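Endonuclease IV (Thermus thermophilus, PDB 3AAM) cleaves phosphodiester bonds at apurinic or apyrimidinic sites in DNA during base excision repair, leaving a 3'-hydroxyl and a 5'-terminal sugar phosphate. Local coordinates at residues Leu94-His108 / Leu125-Glu139. Numbering follows the deposited sequence.
Sequences LEKAALLGVEYVVVH and LRLAGVRSRPVLLVE
Arg133 reaches across to Glu103 and Gly101 with its chain extended as far as NE. Its NH1 makes a salt bridge to Glu103 OE1 (2.7 Å), meeting the carboxylate on its anti side with the two planes 73° apart, while NH2 donates to Gly101 O (3.0 Å) from above the carbonyl plane. Glu103 is turned with CG opposite its own backbone N (chi1 -170°), which sets CG over the centre of the Tyr104 ring, 3.9 Å above its plane; Glu103 CB lies over one guanidinium face. A glutamine here would probably leave the Arg133 charge without its mate.

Gly101, with positive phi, ends its helix in a Schellman motif. Pro134, after a cis peptide bond, suits the cleft between that helix and the strands: its CG lies 4.0 Å from Ala97 CB, and its CD rests on Ala98 CB, alanines whose bare methyls allow the ring to lie close. Leu94 fills the helix interface, CB against Ala128 CB (3.8 Å) and CD1 meeting Leu125 CD2.

Strands 104-107 and 135-139 run parallel, joined by five backbone bonds. Tyr104 lies alongside Val135, its CD1 3.7 Å from Val135 CB; Leu136 CD1 packs on the other sheet face against Val105 CG1 and Val107 CG1. At the C-terminal end, the Glu139 side chain crosses Val106 and comes within about 4 Å of the side chain of His172, a manganese ligand.

This beta-alpha-beta unit of the TIM barrel, connected through helix 114-128, is flanked by strands 66-69 and 165-169, while helix 82-100 packs outside.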
# COMPACT_ATOMS: atom_id res chain seq x y z
N LEU A 94 4.78 -2.26 12.26
CA LEU A 94 5.77 -3.28 11.91
C LEU A 94 5.79 -4.44 12.91
O LEU A 94 5.92 -5.59 12.52
CB LEU A 94 7.15 -2.63 11.82
CG LEU A 94 7.33 -1.65 10.66
CD1 LEU A 94 8.57 -0.79 10.88
CD2 LEU A 94 7.44 -2.43 9.36
N GLU A 95 5.68 -4.11 14.19
CA GLU A 95 5.68 -5.11 15.25
C GLU A 95 4.44 -6.00 15.14
O GLU A 95 4.52 -7.22 15.28
CB GLU A 95 5.73 -4.43 16.62
CG GLU A 95 7.08 -3.79 16.93
CD GLU A 95 6.99 -2.66 17.93
OE1 GLU A 95 5.97 -2.57 18.65
OE2 GLU A 95 7.94 -1.85 18.01
N LYS A 96 3.29 -5.38 14.87
CA LYS A 96 2.05 -6.12 14.73
C LYS A 96 2.13 -7.00 13.48
O LYS A 96 1.71 -8.16 13.50
CB LYS A 96 0.86 -5.14 14.63
CG LYS A 96 0.59 -4.35 15.92
CD LYS A 96 -0.07 -5.23 16.97
CE LYS A 96 0.03 -4.64 18.39
NZ LYS A 96 -0.58 -3.29 18.55
N ALA A 97 2.69 -6.47 12.40
CA ALA A 97 2.83 -7.24 11.18
C ALA A 97 3.72 -8.47 11.42
O ALA A 97 3.42 -9.56 10.93
CB ALA A 97 3.44 -6.37 10.07
N ALA A 98 4.79 -8.29 12.18
CA ALA A 98 5.69 -9.40 12.47
C ALA A 98 4.95 -10.50 13.23
O ALA A 98 5.10 -11.68 12.93
CB ALA A 98 6.90 -8.92 13.27
N LEU A 99 4.16 -10.10 14.22
CA LEU A 99 3.40 -11.06 15.00
C LEU A 99 2.40 -11.82 14.14
O LEU A 99 2.25 -13.04 14.27
CB LEU A 99 2.65 -10.35 16.13
CG LEU A 99 3.46 -9.87 17.33
CD1 LEU A 99 2.60 -9.02 18.24
CD2 LEU A 99 4.00 -11.08 18.09
N LEU A 100 1.74 -11.10 13.24
CA LEU A 100 0.75 -11.71 12.37
C LEU A 100 1.33 -12.49 11.19
O LEU A 100 0.62 -13.26 10.56
CB LEU A 100 -0.21 -10.64 11.85
CG LEU A 100 -1.12 -10.01 12.91
CD1 LEU A 100 -1.88 -8.84 12.32
CD2 LEU A 100 -2.08 -11.08 13.45
N GLY A 101 2.60 -12.28 10.90
CA GLY A 101 3.22 -12.97 9.78
C GLY A 101 2.92 -12.25 8.48
O GLY A 101 3.02 -12.83 7.40
N VAL A 102 2.52 -10.98 8.58
CA VAL A 102 2.22 -10.16 7.41
C VAL A 102 3.57 -9.71 6.84
O VAL A 102 4.37 -9.10 7.55
CB VAL A 102 1.37 -8.93 7.80
CG1 VAL A 102 1.25 -7.98 6.61
CG2 VAL A 102 -0.02 -9.38 8.25
N GLU A 103 3.81 -9.99 5.57
CA GLU A 103 5.09 -9.65 4.96
C GLU A 103 5.36 -8.19 4.63
O GLU A 103 6.52 -7.80 4.53
CB GLU A 103 5.31 -10.49 3.70
CG GLU A 103 6.72 -10.39 3.13
CD GLU A 103 6.95 -11.32 1.95
OE1 GLU A 103 6.78 -12.54 2.11
OE2 GLU A 103 7.30 -10.82 0.86
N TYR A 104 4.32 -7.38 4.46
CA TYR A 104 4.52 -5.98 4.11
C TYR A 104 3.74 -4.95 4.91
O TYR A 104 2.61 -5.18 5.31
CB TYR A 104 4.18 -5.75 2.63
CG TYR A 104 5.01 -6.54 1.65
CD1 TYR A 104 6.37 -6.29 1.51
CD2 TYR A 104 4.44 -7.57 0.90
CE1 TYR A 104 7.15 -7.04 0.63
CE2 TYR A 104 5.21 -8.32 0.02
CZ TYR A 104 6.57 -8.05 -0.11
OH TYR A 104 7.34 -8.81 -0.96
N VAL A 105 4.38 -3.80 5.14
CA VAL A 105 3.77 -2.66 5.81
C VAL A 105 4.03 -1.51 4.85
O VAL A 105 5.17 -1.31 4.42
CB VAL A 105 4.44 -2.35 7.17
CG1 VAL A 105 3.93 -1.01 7.71
CG2 VAL A 105 4.13 -3.45 8.17
N VAL A 106 2.99 -0.77 4.49
CA VAL A 106 3.15 0.34 3.56
C VAL A 106 2.76 1.66 4.21
O VAL A 106 1.79 1.74 4.96
CB VAL A 106 2.29 0.10 2.28
CG1 VAL A 106 0.82 -0.04 2.64
CG2 VAL A 106 2.51 1.22 1.28
N VAL A 107 3.54 2.71 3.93
CA VAL A 107 3.31 4.02 4.51
C VAL A 107 3.56 5.11 3.50
O VAL A 107 4.37 4.94 2.59
CB VAL A 107 4.26 4.23 5.72
CG1 VAL A 107 5.71 4.15 5.25
CG2 VAL A 107 3.99 5.57 6.38
N HIS A 108 2.86 6.24 3.63
CA HIS A 108 3.14 7.34 2.72
C HIS A 108 4.35 8.05 3.33
O HIS A 108 4.53 8.04 4.55
CB HIS A 108 1.91 8.26 2.54
CG HIS A 108 1.40 8.88 3.81
ND1 HIS A 108 0.29 9.70 3.82
CD2 HIS A 108 1.82 8.80 5.09
CE1 HIS A 108 0.06 10.11 5.06
NE2 HIS A 108 0.98 9.58 5.85
N LEU A 125 12.03 1.11 11.84
CA LEU A 125 12.51 -0.25 11.64
C LEU A 125 13.37 -0.69 12.82
O LEU A 125 13.27 -1.82 13.29
CB LEU A 125 13.33 -0.33 10.35
CG LEU A 125 12.53 -0.34 9.04
CD1 LEU A 125 13.46 -0.22 7.85
CD2 LEU A 125 11.73 -1.62 8.96
N ARG A 126 14.22 0.22 13.30
CA ARG A 126 15.09 -0.09 14.42
C ARG A 126 14.29 -0.31 15.70
O ARG A 126 14.52 -1.26 16.44
CB ARG A 126 16.11 1.02 14.62
CG ARG A 126 17.25 0.65 15.55
CD ARG A 126 18.37 1.66 15.50
NE ARG A 126 19.52 1.23 16.29
CZ ARG A 126 20.24 0.15 16.03
NH1 ARG A 126 19.94 -0.63 15.00
NH2 ARG A 126 21.27 -0.17 16.80
N LEU A 127 13.33 0.58 15.96
CA LEU A 127 12.50 0.44 17.15
C LEU A 127 11.76 -0.89 17.14
O LEU A 127 11.64 -1.56 18.17
CB LEU A 127 11.48 1.57 17.24
CG LEU A 127 11.99 2.95 17.67
CD1 LEU A 127 10.84 3.94 17.71
CD2 LEU A 127 12.64 2.84 19.04
N ALA A 128 11.28 -1.29 15.97
CA ALA A 128 10.54 -2.54 15.84
C ALA A 128 11.45 -3.76 15.83
O ALA A 128 10.97 -4.89 15.90
CB ALA A 128 9.69 -2.51 14.58
N GLY A 129 12.76 -3.53 15.74
CA GLY A 129 13.69 -4.64 15.71
C GLY A 129 13.36 -5.57 14.57
O GLY A 129 13.51 -6.79 14.67
N VAL A 130 12.91 -4.99 13.46
CA VAL A 130 12.54 -5.76 12.28
C VAL A 130 13.76 -6.29 11.53
O VAL A 130 14.76 -5.59 11.38
CB VAL A 130 11.69 -4.92 11.31
CG1 VAL A 130 11.36 -5.72 10.06
CG2 VAL A 130 10.42 -4.46 11.99
N ARG A 131 13.66 -7.53 11.07
CA ARG A 131 14.73 -8.14 10.30
C ARG A 131 14.36 -8.09 8.83
O ARG A 131 13.90 -7.06 8.34
CB ARG A 131 14.96 -9.60 10.75
CG ARG A 131 15.72 -9.72 12.07
CD ARG A 131 16.78 -8.62 12.17
NE ARG A 131 17.48 -8.45 10.91
CZ ARG A 131 18.12 -7.34 10.54
NH1 ARG A 131 18.15 -6.29 11.35
NH2 ARG A 131 18.71 -7.27 9.35
N SER A 132 14.58 -9.18 8.11
CA SER A 132 14.26 -9.21 6.69
C SER A 132 12.74 -9.26 6.49
O SER A 132 12.25 -9.09 5.37
CB SER A 132 14.91 -10.42 6.03
OG SER A 132 16.32 -10.37 6.17
N ARG A 133 12.02 -9.47 7.58
CA ARG A 133 10.57 -9.56 7.54
C ARG A 133 10.00 -8.96 8.83
O ARG A 133 10.48 -9.27 9.92
CB ARG A 133 10.15 -11.03 7.42
CG ARG A 133 8.68 -11.26 7.14
CD ARG A 133 8.33 -12.73 7.34
NE ARG A 133 6.95 -13.03 6.99
CZ ARG A 133 6.51 -13.16 5.74
NH1 ARG A 133 7.35 -13.01 4.72
NH2 ARG A 133 5.23 -13.43 5.51
N PRO A 134 8.98 -8.09 8.72
CA PRO A 134 8.33 -7.64 7.49
C PRO A 134 9.14 -6.59 6.75
O PRO A 134 10.11 -6.04 7.28
CB PRO A 134 7.00 -7.09 7.99
CG PRO A 134 7.39 -6.49 9.29
CD PRO A 134 8.28 -7.55 9.90
N VAL A 135 8.73 -6.30 5.52
CA VAL A 135 9.39 -5.30 4.70
C VAL A 135 8.56 -4.02 4.68
O VAL A 135 7.35 -4.06 4.45
CB VAL A 135 9.56 -5.80 3.25
CG1 VAL A 135 10.19 -4.71 2.39
CG2 VAL A 135 10.41 -7.07 3.23
N LEU A 136 9.20 -2.89 4.93
CA LEU A 136 8.52 -1.60 4.91
C LEU A 136 8.55 -1.03 3.50
O LEU A 136 9.61 -0.96 2.87
CB LEU A 136 9.20 -0.63 5.89
CG LEU A 136 8.64 0.80 5.97
CD1 LEU A 136 7.18 0.79 6.41
CD2 LEU A 136 9.48 1.59 6.97
N LEU A 137 7.38 -0.63 3.01
CA LEU A 137 7.24 -0.08 1.67
C LEU A 137 6.87 1.39 1.74
O LEU A 137 6.01 1.78 2.54
CB LEU A 137 6.13 -0.82 0.91
CG LEU A 137 6.25 -2.33 0.79
CD1 LEU A 137 5.07 -2.88 0.00
CD2 LEU A 137 7.57 -2.67 0.10
N VAL A 138 7.52 2.21 0.92
CA VAL A 138 7.21 3.63 0.89
C VAL A 138 6.48 3.89 -0.43
O VAL A 138 6.90 3.40 -1.48
CB VAL A 138 8.49 4.51 0.95
CG1 VAL A 138 9.14 4.36 2.32
CG2 VAL A 138 9.46 4.12 -0.14
N GLU A 139 5.39 4.64 -0.36
CA GLU A 139 4.60 4.93 -1.55
C GLU A 139 5.04 6.21 -2.24
O GLU A 139 5.55 7.12 -1.60
CB GLU A 139 3.11 5.10 -1.20
CG GLU A 139 2.62 4.28 -0.02
CD GLU A 139 1.18 4.62 0.38
OE1 GLU A 139 0.80 5.81 0.35
OE2 GLU A 139 0.43 3.69 0.74